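Long-range contacts in cobalamin biosynthesis protein CobN (Mycobacterium tuberculosis, PDB 7C6O), which probably serves as the large, catalytic subunit of cobaltochelatase, the ligase that inserts cobalt into the corrin ring during cobalamin biosynthesis: residues A980-R990 with D1045-R1053; T1169-R1179 with T1213-E1223. All coordinates share one frame; numbering follows the deposited sequence. Where two conformers were deposited one is given.

Contact 1. Residues A980-R990 with D1045-R1053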
loop_
_atom_site.group_PDB
_atom_site.type_symbol
_atom_site.label_atom_id
_atom_site.label_comp_id
_atom_site.label_asym_id
_atom_site.label_seq_id
_atom_site.Cartn_x
_atom_site.Cartn_y
_atom_site.Cartn_z
ATOM N N ALA A 980 8.626 35.412 5.710
ATOM C CA ALA A 980 8.422 35.757 7.114
ATOM C C ALA A 980 9.233 34.846 8.025
ATOM O O ALA A 980 9.829 35.306 9.006
ATOM C CB ALA A 980 6.935 35.685 7.463
ATOM N N ASP A 981 9.271 33.548 7.717
ATOM C CA ASP A 981 10.066 32.621 8.515
ATOM C C ASP A 981 11.555 32.846 8.300
ATOM O O ASP A 981 12.346 32.755 9.248
ATOM C CB ASP A 981 9.689 31.178 8.178
ATOM C CG ASP A 981 8.302 30.810 8.664
ATOM O OD1 ASP A 981 7.685 31.625 9.380
ATOM O OD2 ASP A 981 7.831 29.705 8.328
ATOM N N LEU A 982 11.957 33.136 7.060
ATOM C CA LEU A 982 13.358 33.438 6.783
ATOM C C LEU A 982 13.826 34.652 7.573
ATOM O O LEU A 982 14.974 34.702 8.033
ATOM C CB LEU A 982 13.557 33.662 5.284
ATOM C CG LEU A 982 14.994 33.893 4.820
ATOM C CD1 LEU A 982 15.833 32.640 5.026
ATOM C CD2 LEU A 982 15.023 34.337 3.366
ATOM N N ALA A 983 12.953 35.646 7.742
ATOM C CA ALA A 983 13.296 36.803 8.558
ATOM C C ALA A 983 13.390 36.457 10.037
ATOM O O ALA A 983 13.993 37.216 10.802
ATOM C CB ALA A 983 12.269 37.916 8.350
ATOM N N HIS A 984 12.815 35.329 10.453
ATOM C CA HIS A 984 12.821 34.969 11.866
ATOM C C HIS A 984 14.100 34.233 12.247
ATOM O O HIS A 984 14.751 34.576 13.241
ATOM C CB HIS A 984 11.592 34.124 12.193
ATOM C CG HIS A 984 11.508 33.707 13.627
ATOM N ND1 HIS A 984 11.063 34.550 14.623
ATOM C CD2 HIS A 984 11.807 32.533 14.233
ATOM C CE1 HIS A 984 11.093 33.914 15.781
ATOM N NE2 HIS A 984 11.540 32.688 15.571
ATOM N N HIS A 985 14.479 33.219 11.468
ATOM C CA HIS A 985 15.619 32.384 11.810
ATOM C C HIS A 985 16.675 32.285 10.715
ATOM O O HIS A 985 17.716 31.659 10.942
ATOM C CB HIS A 985 15.149 30.971 12.188
ATOM C CG HIS A 985 14.229 30.350 11.184
ATOM N ND1 HIS A 985 14.570 30.188 9.859
ATOM C CD2 HIS A 985 12.981 29.841 11.316
ATOM C CE1 HIS A 985 13.571 29.609 9.216
ATOM N NE2 HIS A 985 12.595 29.387 10.078
ATOM N N GLY A 986 16.440 32.864 9.540
ATOM C CA GLY A 986 17.470 32.924 8.518
ATOM C C GLY A 986 17.821 31.616 7.846
ATOM O O GLY A 986 18.788 31.576 7.080
ATOM N N ASP A 987 17.067 30.544 8.096
ATOM C CA ASP A 987 17.357 29.228 7.535
ATOM C C ASP A 987 16.410 28.975 6.364
ATOM O O ASP A 987 15.202 28.799 6.562
ATOM C CB ASP A 987 17.219 28.150 8.608
ATOM C CG ASP A 987 17.762 26.805 8.163
ATOM O OD1 ASP A 987 17.415 26.349 7.054
ATOM O OD2 ASP A 987 18.542 26.202 8.928
ATOM N N GLN A 988 16.964 28.938 5.149
ATOM C CA GLN A 988 16.137 28.817 3.950
ATOM C C GLN A 988 15.466 27.452 3.864
ATOM O O GLN A 988 14.290 27.356 3.490
ATOM C CB GLN A 988 16.980 29.076 2.701
ATOM C CG GLN A 988 16.212 28.950 1.390
ATOM C CD GLN A 988 15.190 30.058 1.196
ATOM O OE1 GLN A 988 15.346 31.160 1.721
ATOM N NE2 GLN A 988 14.137 29.768 0.440
ATOM N N ARG A 989 16.197 26.383 4.192
ATOM C CA ARG A 989 15.608 25.046 4.152
ATOM C C ARG A 989 14.461 24.918 5.145
ATOM O O ARG A 989 13.426 24.313 4.837
ATOM C CB ARG A 989 16.683 23.991 4.423
ATOM C CG ARG A 989 16.154 22.574 4.668
ATOM C CD ARG A 989 15.648 21.890 3.392
ATOM N NE ARG A 989 14.298 22.315 3.027
ATOM C CZ ARG A 989 13.542 21.707 2.117
ATOM N NH1 ARG A 989 13.995 20.637 1.478
ATOM N NH2 ARG A 989 12.326 22.167 1.850
ATOM N N ARG A 990 14.618 25.486 6.344
ATOM C CA ARG A 990 13.523 25.465 7.308
ATOM C C ARG A 990 12.334 26.275 6.808
ATOM O O ARG A 990 11.178 25.882 7.003
ATOM C CB ARG A 990 13.996 25.995 8.661
ATOM C CG ARG A 990 14.991 25.101 9.384
ATOM C CD ARG A 990 15.212 25.605 10.803
ATOM N NE ARG A 990 13.939 25.777 11.498
ATOM C CZ ARG A 990 13.796 26.404 12.659
ATOM N NH1 ARG A 990 14.850 26.928 13.268
ATOM N NH2 ARG A 990 12.594 26.512 13.209
ATOM N N ASP A 1045 9.487 22.666 15.832
ATOM C CA ASP A 1045 9.298 24.108 15.731
ATOM C C ASP A 1045 8.819 24.505 14.341
ATOM O O ASP A 1045 7.969 25.391 14.199
ATOM C CB ASP A 1045 10.596 24.830 16.091
ATOM C CG ASP A 1045 10.885 24.800 17.580
ATOM O OD1 ASP A 1045 9.922 24.850 18.376
ATOM O OD2 ASP A 1045 12.072 24.725 17.957
ATOM N N ASP A 1046 9.346 23.852 13.302
ATOM C CA ASP A 1046 8.876 24.129 11.948
ATOM C C ASP A 1046 7.440 23.655 11.757
ATOM O O ASP A 1046 6.645 24.327 11.090
ATOM C CB ASP A 1046 9.796 23.470 10.924
ATOM C CG ASP A 1046 11.148 24.145 10.842
ATOM O OD1 ASP A 1046 11.209 25.373 11.054
ATOM O OD2 ASP A 1046 12.144 23.448 10.569
ATOM N N MET A 1047 7.086 22.503 12.333
ATOM C CA MET A 1047 5.708 22.034 12.222
ATOM C C MET A 1047 4.746 23.008 12.889
ATOM O O MET A 1047 3.684 23.318 12.334
ATOM C CB MET A 1047 5.560 20.640 12.833
ATOM C CG MET A 1047 4.322 19.897 12.345
ATOM S SD MET A 1047 3.716 18.652 13.497
ATOM C CE MET A 1047 3.036 19.699 14.778
ATOM N N ASN A 1048 5.105 23.509 14.075
ATOM C CA ASN A 1048 4.229 24.437 14.783
ATOM C C ASN A 1048 4.055 25.736 14.006
ATOM O O ASN A 1048 2.947 26.281 13.938
ATOM C CB ASN A 1048 4.777 24.714 16.185
ATOM C CG ASN A 1048 4.734 23.487 17.083
ATOM O OD1 ASN A 1048 3.915 22.591 16.891
ATOM N ND2 ASN A 1048 5.618 23.447 18.071
ATOM N N ARG A 1049 5.138 26.248 13.414
ATOM C CA ARG A 1049 5.033 27.481 12.639
ATOM C C ARG A 1049 4.061 27.322 11.476
ATOM O O ARG A 1049 3.239 28.211 11.224
ATOM C CB ARG A 1049 6.412 27.910 12.135
ATOM C CG ARG A 1049 7.387 28.274 13.244
ATOM C CD ARG A 1049 8.705 28.795 12.694
ATOM N NE ARG A 1049 8.577 30.157 12.187
ATOM C CZ ARG A 1049 8.654 31.244 12.949
ATOM N NH1 ARG A 1049 8.857 31.127 14.255
ATOM N NH2 ARG A 1049 8.527 32.447 12.408
ATOM N N GLN A 1050 4.132 26.195 10.763
ATOM C CA GLN A 1050 3.260 25.998 9.610
ATOM C C GLN A 1050 1.836 25.642 10.028
ATOM O O GLN A 1050 0.876 26.105 9.402
ATOM C CB GLN A 1050 3.832 24.918 8.686
ATOM C CG GLN A 1050 5.311 25.083 8.342
ATOM C CD GLN A 1050 5.683 26.499 7.931
ATOM O OE1 GLN A 1050 4.907 27.200 7.278
ATOM N NE2 GLN A 1050 6.883 26.927 8.315
ATOM N N TYR A 1051 1.673 24.822 11.070
ATOM C CA TYR A 1051 0.324 24.465 11.502
ATOM C C TYR A 1051 -0.437 25.673 12.027
ATOM O O TYR A 1051 -1.659 25.752 11.859
ATOM C CB TYR A 1051 0.368 23.360 12.560
ATOM C CG TYR A 1051 0.375 21.964 11.979
ATOM C CD1 TYR A 1051 1.329 21.592 11.042
ATOM C CD2 TYR A 1051 -0.567 21.016 12.369
ATOM C CE1 TYR A 1051 1.348 20.320 10.503
ATOM C CE2 TYR A 1051 -0.555 19.734 11.834
ATOM C CZ TYR A 1051 0.408 19.395 10.900
ATOM O OH TYR A 1051 0.444 18.130 10.353
ATOM N N ARG A 1052 0.260 26.632 12.648
ATOM C CA ARG A 1052 -0.413 27.842 13.104
ATOM C C ARG A 1052 -1.046 28.614 11.955
ATOM O O ARG A 1052 -1.994 29.373 12.183
ATOM C CB ARG A 1052 0.561 28.748 13.868
ATOM C CG ARG A 1052 0.817 28.310 15.304
ATOM C CD ARG A 1052 1.630 29.346 16.074
ATOM N NE ARG A 1052 2.813 28.757 16.695
ATOM C CZ ARG A 1052 2.877 28.347 17.958
ATOM N NH1 ARG A 1052 1.824 28.464 18.757
ATOM N NH2 ARG A 1052 4.003 27.823 18.424
ATOM N N ARG A 1053 -0.557 28.428 10.729
ATOM C CA ARG A 1053 -1.087 29.125 9.566
ATOM C C ARG A 1053 -2.211 28.375 8.867
ATOM O O ARG A 1053 -2.849 28.949 7.978
ATOM C CB ARG A 1053 0.031 29.393 8.553
ATOM C CG ARG A 1053 1.119 30.322 9.053
ATOM C CD ARG A 1053 2.019 30.755 7.908
ATOM N NE ARG A 1053 3.045 31.701 8.338
ATOM C CZ ARG A 1053 4.322 31.383 8.522
ATOM N NH1 ARG A 1053 4.737 30.141 8.308
ATOM N NH2 ARG A 1053 5.186 32.310 8.912
HETATM O O HOH W 1 10.260 27.941 9.362
#
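The carboxylate of Asp981 is gripped by three side chains, Arg1049, Gln1050 and Arg1053, all from residues 1049-1053. Arg1053, extended from CG to NE, meets it end-on: NH2 gives OD1 a nearly straight bond of 2.6 Å (176° at the hydrogen), while NH1 binds OD2 at 3.1 Å. In one of its two deposited conformers, Arg1049 NH2 reaches OD1 of Asp981 from the other face of the carboxylate plane, 3.2 Å away, a less certain part of the grip than that of Arg1053. On OD2, Gln1050 NE2 adds a bond of 2.9 Å nearly along the C-O axis. In that same conformer a bend at chi3 (75°) turns the Arg1049 guanidinium so that its edge serves Asp981 while one face lies flat on the His984 ring, the planes 24° apart and the centres separated by 4.0 Å.

A second salt bridge joins the segments at Arg990, whose NE and NH2 both bind Asp1046 OD1, each at 2.8 Å, a side-on grip directed at one oxygen. The ring of His985 covers a face of this guanidinium. Its ND1 accepts from Asp987 N, close to the ring plane, which fixes the ring's rotation, and NE2 faces a water 2.8 Å away that also contacts Asp981 OD2 and Asp1046 OD1. The axes of the short pieces 980-985 and 1045-1051 come no closer than 12.5 Å, and the helices are joined here mainly through long polar side chains, beside the eight-stranded mixed sheet, where Gln1050 touches Thr937 of the inner strand 935-940. Asp981 is buried, yet each oxygen accepts at least two bonds, and three of the four donors named belong to two arginines; this surplus of positive charge would be expected to keep its carboxylate ionised.

Contact 2. Residues T1169-R1179 with T1213-E1223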
loop_
_atom_site.group_PDB
_atom_site.type_symbol
_atom_site.label_atom_id
_atom_site.label_comp_id
_atom_site.label_asym_id
_atom_site.label_seq_id
_atom_site.Cartn_x
_atom_site.Cartn_y
_atom_site.Cartn_z
ATOM N N THR A 1169 -26.918 6.315 21.647
ATOM C CA THR A 1169 -27.130 5.535 22.863
ATOM C C THR A 1169 -28.395 4.690 22.763
ATOM O O THR A 1169 -28.390 3.500 23.098
ATOM C CB THR A 1169 -27.196 6.472 24.073
ATOM O OG1 THR A 1169 -25.954 7.175 24.202
ATOM C CG2 THR A 1169 -27.467 5.690 25.352
ATOM N N GLN A 1170 -29.489 5.290 22.291
ATOM C CA GLN A 1170 -30.759 4.576 22.245
ATOM C C GLN A 1170 -30.736 3.467 21.198
ATOM O O GLN A 1170 -31.164 2.339 21.468
ATOM C CB GLN A 1170 -31.901 5.559 21.971
ATOM C CG GLN A 1170 -33.267 4.909 21.892
ATOM C CD GLN A 1170 -33.630 4.161 23.158
ATOM O OE1 GLN A 1170 -33.332 4.609 24.267
ATOM N NE2 GLN A 1170 -34.273 3.010 23.000
ATOM N N ARG A 1171 -30.234 3.766 19.996
ATOM C CA ARG A 1171 -30.303 2.790 18.912
ATOM C C ARG A 1171 -29.336 1.632 19.132
ATOM O O ARG A 1171 -29.670 0.477 18.846
ATOM C CB ARG A 1171 -30.020 3.463 17.567
ATOM C CG ARG A 1171 -31.022 4.538 17.172
ATOM C CD ARG A 1171 -32.431 3.985 17.127
ATOM N NE ARG A 1171 -32.639 3.083 15.999
ATOM C CZ ARG A 1171 -33.642 2.215 15.917
ATOM N NH1 ARG A 1171 -34.523 2.121 16.905
ATOM N NH2 ARG A 1171 -33.760 1.434 14.852
ATOM N N TYR A 1172 -28.132 1.917 19.628
ATOM C CA TYR A 1172 -27.095 0.896 19.717
ATOM C C TYR A 1172 -27.150 0.103 21.017
ATOM O O TYR A 1172 -26.960 -1.119 21.003
ATOM C CB TYR A 1172 -25.704 1.531 19.587
ATOM C CG TYR A 1172 -25.247 1.817 18.171
ATOM C CD1 TYR A 1172 -26.157 2.069 17.153
ATOM C CD2 TYR A 1172 -23.895 1.824 17.856
ATOM C CE1 TYR A 1172 -25.729 2.326 15.860
ATOM C CE2 TYR A 1172 -23.458 2.081 16.568
ATOM C CZ TYR A 1172 -24.377 2.331 15.576
ATOM O OH TYR A 1172 -23.933 2.588 14.300
ATOM N N VAL A 1173 -27.405 0.767 22.141
ATOM C CA VAL A 1173 -27.166 0.203 23.463
ATOM C C VAL A 1173 -28.469 -0.116 24.191
ATOM O O VAL A 1173 -28.631 -1.207 24.742
ATOM C CB VAL A 1173 -26.277 1.144 24.303
ATOM C CG1 VAL A 1173 -25.994 0.541 25.676
ATOM C CG2 VAL A 1173 -24.980 1.435 23.562
ATOM N N LEU A 1174 -29.408 0.828 24.210
ATOM C CA LEU A 1174 -30.617 0.667 25.011
ATOM C C LEU A 1174 -31.745 -0.028 24.259
ATOM O O LEU A 1174 -32.607 -0.651 24.891
ATOM C CB LEU A 1174 -31.097 2.030 25.518
ATOM C CG LEU A 1174 -30.107 2.774 26.421
ATOM C CD1 LEU A 1174 -30.706 4.084 26.916
ATOM C CD2 LEU A 1174 -29.670 1.898 27.591
ATOM N N ASP A 1175 -31.757 0.059 22.929
ATOM C CA ASP A 1175 -32.770 -0.622 22.133
ATOM C C ASP A 1175 -32.775 -2.116 22.438
ATOM O O ASP A 1175 -31.728 -2.767 22.414
ATOM C CB ASP A 1175 -32.507 -0.387 20.647
ATOM C CG ASP A 1175 -33.495 -1.112 19.760
ATOM O OD1 ASP A 1175 -34.671 -0.694 19.718
ATOM O OD2 ASP A 1175 -33.095 -2.097 19.102
ATOM N N ALA A 1176 -33.964 -2.657 22.724
ATOM C CA ALA A 1176 -34.063 -4.048 23.159
ATOM C C ALA A 1176 -33.522 -5.009 22.107
ATOM O O ALA A 1176 -32.771 -5.937 22.433
ATOM C CB ALA A 1176 -35.515 -4.389 23.496
ATOM N N GLN A 1177 -33.882 -4.799 20.839
ATOM C CA GLN A 1177 -33.450 -5.720 19.793
ATOM C C GLN A 1177 -31.938 -5.685 19.610
ATOM O O GLN A 1177 -31.297 -6.736 19.496
ATOM C CB GLN A 1177 -34.157 -5.397 18.477
ATOM C CG GLN A 1177 -33.799 -6.349 17.343
ATOM C CD GLN A 1177 -34.527 -6.027 16.052
ATOM O OE1 GLN A 1177 -35.223 -5.017 15.953
ATOM N NE2 GLN A 1177 -34.368 -6.889 15.053
ATOM N N ASN A 1178 -31.346 -4.489 19.579
ATOM C CA ASN A 1178 -29.906 -4.412 19.367
ATOM C C ASN A 1178 -29.139 -4.849 20.607
ATOM O O ASN A 1178 -28.083 -5.482 20.496
ATOM C CB ASN A 1178 -29.501 -2.999 18.955
ATOM C CG ASN A 1178 -28.275 -2.993 18.069
ATOM O OD1 ASN A 1178 -28.317 -3.481 16.939
ATOM N ND2 ASN A 1178 -27.170 -2.455 18.578
ATOM N N ARG A 1179 -29.653 -4.526 21.798
ATOM C CA ARG A 1179 -29.001 -4.967 23.029
ATOM C C ARG A 1179 -28.963 -6.489 23.121
ATOM O O ARG A 1179 -27.941 -7.070 23.501
ATOM C CB ARG A 1179 -29.718 -4.386 24.246
ATOM C CG ARG A 1179 -29.286 -5.021 25.553
ATOM C CD ARG A 1179 -28.611 -4.015 26.457
ATOM N NE ARG A 1179 -29.574 -3.299 27.287
ATOM C CZ ARG A 1179 -29.723 -3.499 28.591
ATOM N NH1 ARG A 1179 -28.966 -4.389 29.218
ATOM N NH2 ARG A 1179 -30.622 -2.802 29.271
ATOM N N THR A 1213 -30.752 8.488 31.194
ATOM C CA THR A 1213 -29.995 7.824 30.138
ATOM C C THR A 1213 -28.642 7.340 30.648
ATOM O O THR A 1213 -28.224 6.217 30.343
ATOM C CB THR A 1213 -29.827 8.773 28.950
ATOM O OG1 THR A 1213 -31.119 9.223 28.521
ATOM C CG2 THR A 1213 -29.135 8.070 27.782
ATOM N N LEU A 1214 -27.944 8.165 31.433
ATOM C CA LEU A 1214 -26.679 7.722 32.013
ATOM C C LEU A 1214 -26.887 6.537 32.951
ATOM O O LEU A 1214 -26.077 5.602 32.971
ATOM C CB LEU A 1214 -25.995 8.878 32.744
ATOM C CG LEU A 1214 -25.547 10.068 31.892
ATOM C CD1 LEU A 1214 -24.723 11.039 32.725
ATOM C CD2 LEU A 1214 -24.764 9.607 30.674
ATOM N N ASP A 1215 -27.974 6.554 33.731
ATOM C CA ASP A 1215 -28.276 5.417 34.597
ATOM C C ASP A 1215 -28.484 4.147 33.783
ATOM O O ASP A 1215 -28.037 3.064 34.180
ATOM C CB ASP A 1215 -29.513 5.711 35.451
ATOM C CG ASP A 1215 -29.263 6.777 36.503
ATOM O OD1 ASP A 1215 -28.090 6.989 36.873
ATOM O OD2 ASP A 1215 -30.244 7.397 36.966
ATOM N N GLY A 1216 -29.163 4.259 32.640
ATOM C CA GLY A 1216 -29.316 3.106 31.769
ATOM C C GLY A 1216 -27.987 2.593 31.249
ATOM O O GLY A 1216 -27.765 1.383 31.172
ATOM N N LEU A 1217 -27.078 3.507 30.897
ATOM C CA LEU A 1217 -25.758 3.094 30.430
ATOM C C LEU A 1217 -24.975 2.388 31.533
ATOM O O LEU A 1217 -24.324 1.366 31.283
ATOM C CB LEU A 1217 -24.986 4.303 29.908
ATOM C CG LEU A 1217 -25.424 4.801 28.528
ATOM C CD1 LEU A 1217 -24.792 6.143 28.196
ATOM C CD2 LEU A 1217 -25.071 3.766 27.469
ATOM N N ARG A 1218 -25.023 2.919 32.756
ATOM C CA ARG A 1218 -24.328 2.273 33.866
ATOM C C ARG A 1218 -24.920 0.900 34.164
ATOM O O ARG A 1218 -24.193 -0.033 34.526
ATOM C CB ARG A 1218 -24.377 3.163 35.108
ATOM C CG ARG A 1218 -23.721 4.520 34.922
ATOM C CD ARG A 1218 -23.724 5.323 36.215
ATOM N NE ARG A 1218 -23.287 6.701 36.001
ATOM C CZ ARG A 1218 -24.101 7.753 35.985
ATOM N NH1 ARG A 1218 -25.402 7.591 36.184
ATOM N NH2 ARG A 1218 -23.612 8.969 35.779
ATOM N N GLN A 1219 -26.240 0.758 34.021
ATOM C CA GLN A 1219 -26.865 -0.547 34.218
ATOM C C GLN A 1219 -26.383 -1.550 33.179
ATOM O O GLN A 1219 -26.135 -2.718 33.502
ATOM C CB GLN A 1219 -28.388 -0.413 34.170
ATOM C CG GLN A 1219 -29.135 -1.740 34.163
ATOM C CD GLN A 1219 -29.101 -2.448 35.506
ATOM O OE1 GLN A 1219 -28.641 -1.894 36.504
ATOM N NE2 GLN A 1219 -29.598 -3.680 35.536
ATOM N N VAL A 1220 -26.248 -1.114 31.923
ATOM C CA VAL A 1220 -25.733 -1.998 30.879
ATOM C C VAL A 1220 -24.324 -2.461 31.225
ATOM O O VAL A 1220 -23.989 -3.643 31.072
ATOM C CB VAL A 1220 -25.784 -1.296 29.508
ATOM C CG1 VAL A 1220 -25.102 -2.145 28.447
ATOM C CG2 VAL A 1220 -27.228 -1.008 29.108
ATOM N N LEU A 1221 -23.480 -1.541 31.703
ATOM C CA LEU A 1221 -22.150 -1.916 32.175
ATOM C C LEU A 1221 -22.230 -3.019 33.223
ATOM O O LEU A 1221 -21.487 -4.004 33.164
ATOM C CB LEU A 1221 -21.429 -0.699 32.757
ATOM C CG LEU A 1221 -20.722 0.294 31.839
ATOM C CD1 LEU A 1221 -19.837 1.211 32.670
ATOM C CD2 LEU A 1221 -19.905 -0.426 30.779
ATOM N N LEU A 1222 -23.141 -2.868 34.187
ATOM C CA LEU A 1222 -23.217 -3.809 35.300
ATOM C C LEU A 1222 -23.721 -5.175 34.848
ATOM O O LEU A 1222 -23.167 -6.207 35.244
ATOM C CB LEU A 1222 -24.118 -3.237 36.396
ATOM C CG LEU A 1222 -23.973 -3.849 37.789
ATOM C CD1 LEU A 1222 -22.563 -3.631 38.318
ATOM C CD2 LEU A 1222 -25.003 -3.266 38.742
ATOM N N GLU A 1223 -24.771 -5.206 34.021
ATOM C CA GLU A 1223 -25.300 -6.484 33.558
ATOM C C GLU A 1223 -24.332 -7.192 32.622
ATOM O O GLU A 1223 -24.275 -8.425 32.612
ATOM C CB GLU A 1223 -26.644 -6.283 32.859
ATOM C CG GLU A 1223 -27.747 -5.773 33.763
ATOM C CD GLU A 1223 -29.076 -5.657 33.044
ATOM O OE1 GLU A 1223 -29.207 -6.231 31.942
ATOM O OE2 GLU A 1223 -29.986 -4.990 33.578
#
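Val1220 packs against Val1173, Leu1174 and Arg1179 where helix 1211-1226 runs beside helix 1162-1174 in the C-terminal helical region, the short axes 11.0 Å apart and only 20° from parallel. Its CB points toward the other segment and sends out two methyls. CG1, opposite the backbone N (chi1 173°), meets Val1173 CG1 at 4.0 Å. CG2 lies 4.1 Å from Leu1174 CD2 and also sits over the centre of the Arg1179 guanidinium, 3.6 Å above its plane.

Toward the start of both segments the core continues through Leu1217, whose CD2 is 3.7 Å from Thr1169 CG2 and also touches Val1173 CG1. Gly1216 lets the backbones come nearest at this level, its CA 7.3 Å from that of Leu1174. Trp1206 touches both Thr1169 and Thr1213, and Met1193 of helix 1187-1203 reaches Val1173.

Between helices 1162-1174 and 1176-1185, Asp1175 acts as N-cap, accepting from Asn1178 N. The second helix thus begins with a capped first turn, and its Arg1179 closes the far end of the contact: NH1 bonds Glu1223 OE1 at 3.3 Å, arriving 60° out of the carboxylate plane.

Contact 1 and contact 2 follow one another along the chain, the first closing before the second opens. Their centres are 50 Å apart and their nearest atoms about 29 Å, so they do not touch. Contact 1 belongs to the region built on the eight-stranded mixed sheet that includes strands 935-940 and 1056-1061, and it links helices inserted around that sheet. Contact 2 lies beyond the sheet's last strand, 1107-1110, in the all-helical run that finishes the chain, with helix 1187-1203 between its segments in sequence. Each therefore secures its own region of the large subunit: one joins helices beside a sheet mainly by charge, the other joins terminal helices mainly by apolar side chains.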